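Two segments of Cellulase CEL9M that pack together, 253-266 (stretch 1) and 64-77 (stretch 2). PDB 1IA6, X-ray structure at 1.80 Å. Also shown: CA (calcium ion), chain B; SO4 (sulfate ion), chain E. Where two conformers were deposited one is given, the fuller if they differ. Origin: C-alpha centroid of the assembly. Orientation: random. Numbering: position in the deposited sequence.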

# COMPACT_ATOMS: atom_id res chain seq x y z
N THR A 253 -13.09 -1.28 -5.04
CA THR A 253 -12.01 -2.25 -5.06
C THR A 253 -11.17 -2.08 -3.81
O THR A 253 -11.46 -1.24 -2.95
CB THR A 253 -11.12 -2.10 -6.32
OG1 THR A 253 -10.17 -3.17 -6.36
CG2 THR A 253 -10.37 -0.77 -6.28
N MET A 254 -10.13 -2.90 -3.69
CA MET A 254 -9.24 -2.82 -2.55
C MET A 254 -8.44 -1.52 -2.57
O MET A 254 -7.80 -1.19 -3.57
CB MET A 254 -8.27 -4.01 -2.56
CG MET A 254 -7.13 -3.89 -1.56
SD MET A 254 -6.07 -5.35 -1.61
CE MET A 254 -5.02 -4.96 -3.00
N CYS A 255 -8.48 -0.78 -1.47
CA CYS A 255 -7.73 0.46 -1.35
C CYS A 255 -7.63 0.81 0.13
O CYS A 255 -8.24 0.14 0.97
CB CYS A 255 -8.39 1.59 -2.15
SG CYS A 255 -10.07 2.02 -1.68
N TRP A 256 -6.88 1.86 0.45
CA TRP A 256 -6.68 2.23 1.85
C TRP A 256 -7.94 2.40 2.68
O TRP A 256 -7.92 2.15 3.89
CB TRP A 256 -5.80 3.49 1.96
CG TRP A 256 -6.34 4.70 1.27
CD1 TRP A 256 -6.06 5.11 -0.00
CD2 TRP A 256 -7.26 5.65 1.80
NE1 TRP A 256 -6.75 6.26 -0.30
CE2 TRP A 256 -7.50 6.62 0.79
CE3 TRP A 256 -7.92 5.79 3.03
CZ2 TRP A 256 -8.37 7.70 0.98
CZ3 TRP A 256 -8.78 6.87 3.22
CH2 TRP A 256 -9.00 7.81 2.20
N ASP A 257 -9.05 2.79 2.06
CA ASP A 257 -10.29 3.00 2.81
C ASP A 257 -11.29 1.85 2.74
O ASP A 257 -12.10 1.68 3.65
CB ASP A 257 -10.99 4.28 2.31
CG ASP A 257 -12.20 4.65 3.15
OD1 ASP A 257 -12.09 4.65 4.39
OD2 ASP A 257 -13.26 4.97 2.56
N ASP A 258 -11.22 1.05 1.68
CA ASP A 258 -12.15 -0.05 1.50
C ASP A 258 -11.46 -1.41 1.40
O ASP A 258 -10.84 -1.73 0.39
CB ASP A 258 -13.00 0.22 0.24
CG ASP A 258 -13.99 -0.90 -0.06
OD1 ASP A 258 -14.24 -1.75 0.81
OD2 ASP A 258 -14.53 -0.90 -1.19
N MET A 259 -11.58 -2.21 2.46
CA MET A 259 -10.97 -3.53 2.49
C MET A 259 -12.02 -4.64 2.56
O MET A 259 -11.71 -5.76 2.95
CB MET A 259 -10.01 -3.64 3.68
CG MET A 259 -8.72 -2.86 3.51
SD MET A 259 -7.72 -3.50 2.15
CE MET A 259 -6.95 -4.91 2.95
N TYR A 260 -13.25 -4.32 2.18
CA TYR A 260 -14.33 -5.31 2.21
C TYR A 260 -14.12 -6.50 1.28
O TYR A 260 -14.46 -7.62 1.64
CB TYR A 260 -15.67 -4.64 1.90
CG TYR A 260 -16.24 -3.90 3.08
CD1 TYR A 260 -16.78 -4.60 4.16
CD2 TYR A 260 -16.18 -2.51 3.16
CE1 TYR A 260 -17.25 -3.92 5.29
CE2 TYR A 260 -16.65 -1.83 4.28
CZ TYR A 260 -17.18 -2.54 5.34
OH TYR A 260 -17.63 -1.88 6.46
N VAL A 261 -13.55 -6.26 0.10
CA VAL A 261 -13.33 -7.36 -0.84
C VAL A 261 -12.23 -8.31 -0.32
O VAL A 261 -12.42 -9.53 -0.30
CB VAL A 261 -12.97 -6.84 -2.25
CG1 VAL A 261 -12.73 -8.00 -3.20
CG2 VAL A 261 -14.10 -5.96 -2.77
N PRO A 262 -11.08 -7.77 0.09
CA PRO A 262 -10.03 -8.66 0.59
C PRO A 262 -10.51 -9.45 1.81
O PRO A 262 -10.22 -10.64 1.95
CB PRO A 262 -8.90 -7.69 0.95
CG PRO A 262 -9.06 -6.61 -0.06
CD PRO A 262 -10.56 -6.40 -0.12
N ALA A 263 -11.26 -8.78 2.69
CA ALA A 263 -11.77 -9.45 3.89
C ALA A 263 -12.73 -10.57 3.51
O ALA A 263 -12.69 -11.65 4.10
CB ALA A 263 -12.46 -8.44 4.81
N ALA A 264 -13.59 -10.31 2.53
CA ALA A 264 -14.54 -11.33 2.08
C ALA A 264 -13.81 -12.49 1.44
O ALA A 264 -14.19 -13.65 1.61
CB ALA A 264 -15.54 -10.72 1.09
N LEU A 265 -12.75 -12.20 0.69
CA LEU A 265 -11.97 -13.26 0.05
C LEU A 265 -11.41 -14.22 1.09
O LEU A 265 -11.53 -15.44 0.95
CB LEU A 265 -10.83 -12.66 -0.77
CG LEU A 265 -9.84 -13.64 -1.43
CD1 LEU A 265 -10.57 -14.50 -2.45
CD2 LEU A 265 -8.73 -12.85 -2.11
N ARG A 266 -10.81 -13.68 2.15
CA ARG A 266 -10.24 -14.52 3.19
C ARG A 266 -11.30 -15.29 3.98
O ARG A 266 -11.08 -16.44 4.37
CB ARG A 266 -9.37 -13.69 4.15
CG ARG A 266 -8.20 -12.99 3.47
CD ARG A 266 -6.95 -13.03 4.34
NE ARG A 266 -6.34 -14.35 4.34
CZ ARG A 266 -5.97 -15.01 5.43
NH1 ARG A 266 -6.15 -14.48 6.63
NH2 ARG A 266 -5.41 -16.21 5.33
CA CA B . -11.97 0.81 5.93
S SO4 E . -6.36 9.16 -2.88
O1 SO4 E . -5.43 10.30 -2.84
O2 SO4 E . -5.64 7.93 -2.47
O3 SO4 E . -6.89 9.00 -4.25
O4 SO4 E . -7.48 9.41 -1.95
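Stretch 2, residues 64-77: GLPQGYSAAILGWS

Stretch 2 is helical throughout, its backbone bonded i to i+4 from Gly68 N to Gly64 O (3.0 Å) through Ser77 N to Ile73 O (3.0 Å). From Trp256 onward the two stretches advance in broadly the same sense, while Met254, earlier in sequence, reaches Tyr69, Ile73 and Trp76. Leu65 and Pro66 lie by Trp256, Tyr69 by the loop from Met254 to Met259, and Trp76 by the helix that begins at Tyr260. The backbones come nearest at Trp256 and Pro66, with CA to CA at 5.5 Å. No hydrogen bond crosses the contact, so shape and apolar packing carry it.

The helix presents Leu65, Tyr69, Ile73 and Trp76, spaced by three or four residues so that all four CA-to-CB bonds point toward stretch 1. The rule to read here is one helix face supplying large side chains. Leu65, Tyr69 and Trp76 hold chi1 at t; Ile73 is m.

Tyr69 lays one ring face on the loop backbone: its CE1 is 3.4 Å from Cys255 C and its CD1 3.7 Å from Trp256 CA.

Apolar side-chain contacts begin at Leu65, whose CD2 meets the edge of the Trp256 ring at CE3 (3.5 Å). Trp256 CB lies 4.1 Å from Tyr69 CG. Ile73 CD1 touches both methionines, Met254 SD at 3.7 Å and Met259 CE at 4.0 Å. Farther along, Trp76 CZ2 lies 4.0 Å from Leu265 CD2, and its CZ3 4.2 Å from Pro262 CB.

Sulfur meets aromatic rings at their edges. Met259 SD is 3.7 Å from Tyr69 CE1, and Met254 SD is 3.9 Å from Trp76 CZ3.

None of the polar bonds joins the two stretches. Ser70 OG donates to Pro66 O (2.8 Å), Tyr260 N to Asp258 OD1 (3.1 Å), and Trp256 NE1 to sulfate O2 (3.0 Å). Asp257 O, on the loop, binds the calcium ion at 2.4 Å.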

# COMPACT_ATOMS: atom_id res chain seq x y z
N GLY A 64 -1.08 7.53 9.06
CA GLY A 64 -1.33 6.18 9.56
C GLY A 64 -2.11 5.17 8.74
O GLY A 64 -1.72 4.00 8.69
N LEU A 65 -3.21 5.57 8.11
CA LEU A 65 -4.00 4.59 7.37
C LEU A 65 -3.28 4.05 6.14
O LEU A 65 -3.13 2.84 5.99
CB LEU A 65 -5.37 5.16 6.99
CG LEU A 65 -6.36 4.17 6.37
CD1 LEU A 65 -6.38 2.86 7.16
CD2 LEU A 65 -7.76 4.80 6.35
N PRO A 66 -2.82 4.93 5.23
CA PRO A 66 -2.12 4.40 4.06
C PRO A 66 -0.79 3.74 4.43
O PRO A 66 -0.32 2.86 3.72
CB PRO A 66 -1.95 5.62 3.16
CG PRO A 66 -1.99 6.78 4.11
CD PRO A 66 -3.06 6.38 5.10
N GLN A 67 -0.19 4.15 5.54
CA GLN A 67 1.07 3.55 5.97
C GLN A 67 0.79 2.09 6.34
O GLN A 67 1.51 1.18 5.92
CB GLN A 67 1.65 4.30 7.17
CG GLN A 67 3.06 3.86 7.59
CD GLN A 67 4.18 4.72 7.00
OE1 GLN A 67 5.36 4.50 7.28
NE2 GLN A 67 3.82 5.71 6.18
N GLY A 68 -0.26 1.87 7.13
CA GLY A 68 -0.61 0.52 7.55
C GLY A 68 -1.12 -0.34 6.40
O GLY A 68 -0.76 -1.51 6.28
N TYR A 69 -1.97 0.24 5.57
CA TYR A 69 -2.52 -0.47 4.41
C TYR A 69 -1.38 -0.95 3.51
O TYR A 69 -1.34 -2.11 3.10
CB TYR A 69 -3.42 0.48 3.60
CG TYR A 69 -3.74 -0.00 2.20
CD1 TYR A 69 -4.76 -0.92 1.97
CD2 TYR A 69 -3.00 0.45 1.10
CE1 TYR A 69 -5.04 -1.38 0.69
CE2 TYR A 69 -3.27 -0.00 -0.19
CZ TYR A 69 -4.29 -0.92 -0.39
OH TYR A 69 -4.57 -1.39 -1.65
N SER A 70 -0.46 -0.05 3.20
CA SER A 70 0.66 -0.39 2.33
C SER A 70 1.50 -1.53 2.89
O SER A 70 1.85 -2.46 2.17
CB SER A 70 1.53 0.85 2.09
OG SER A 70 0.80 1.82 1.35
N ALA A 71 1.81 -1.46 4.18
CA ALA A 71 2.59 -2.51 4.83
C ALA A 71 1.85 -3.83 4.79
O ALA A 71 2.45 -4.89 4.61
CB ALA A 71 2.90 -2.12 6.27
N ALA A 72 0.53 -3.78 4.96
CA ALA A 72 -0.28 -5.00 4.95
C ALA A 72 -0.36 -5.63 3.57
O ALA A 72 -0.28 -6.85 3.43
CB ALA A 72 -1.69 -4.71 5.47
N ILE A 73 -0.53 -4.81 2.54
CA ILE A 73 -0.64 -5.32 1.17
C ILE A 73 0.69 -5.89 0.68
O ILE A 73 0.72 -6.89 -0.04
CB ILE A 73 -1.14 -4.23 0.20
CG1 ILE A 73 -2.52 -3.76 0.62
CG2 ILE A 73 -1.14 -4.76 -1.24
CD1 ILE A 73 -3.50 -4.87 0.96
N LEU A 74 1.79 -5.24 1.05
CA LEU A 74 3.11 -5.74 0.66
C LEU A 74 3.34 -7.08 1.36
O LEU A 74 3.85 -8.02 0.75
CB LEU A 74 4.21 -4.76 1.07
CG LEU A 74 4.33 -3.48 0.23
CD1 LEU A 74 5.30 -2.53 0.91
CD2 LEU A 74 4.81 -3.84 -1.18
N GLY A 75 2.96 -7.16 2.63
CA GLY A 75 3.12 -8.40 3.37
C GLY A 75 2.27 -9.51 2.78
O GLY A 75 2.68 -10.67 2.74
N TRP A 76 1.07 -9.16 2.31
CA TRP A 76 0.17 -10.14 1.72
C TRP A 76 0.77 -10.67 0.42
O TRP A 76 0.67 -11.87 0.13
CB TRP A 76 -1.20 -9.49 1.44
CG TRP A 76 -2.29 -10.46 1.08
CD1 TRP A 76 -2.35 -11.79 1.38
CD2 TRP A 76 -3.52 -10.15 0.39
NE1 TRP A 76 -3.53 -12.33 0.93
CE2 TRP A 76 -4.27 -11.35 0.32
CE3 TRP A 76 -4.05 -8.98 -0.17
CZ2 TRP A 76 -5.52 -11.41 -0.29
CZ3 TRP A 76 -5.31 -9.04 -0.77
CH2 TRP A 76 -6.03 -10.25 -0.83
N SER A 77 1.40 -9.79 -0.34
CA SER A 77 2.03 -10.16 -1.61
C SER A 77 3.11 -11.22 -1.39
O SER A 77 3.17 -12.21 -2.12
CB SER A 77 2.66 -8.92 -2.27
OG SER A 77 1.70 -7.89 -2.46
O HOH W 1 -9.77 0.47 4.97
O HOH W 2 -10.94 2.94 6.29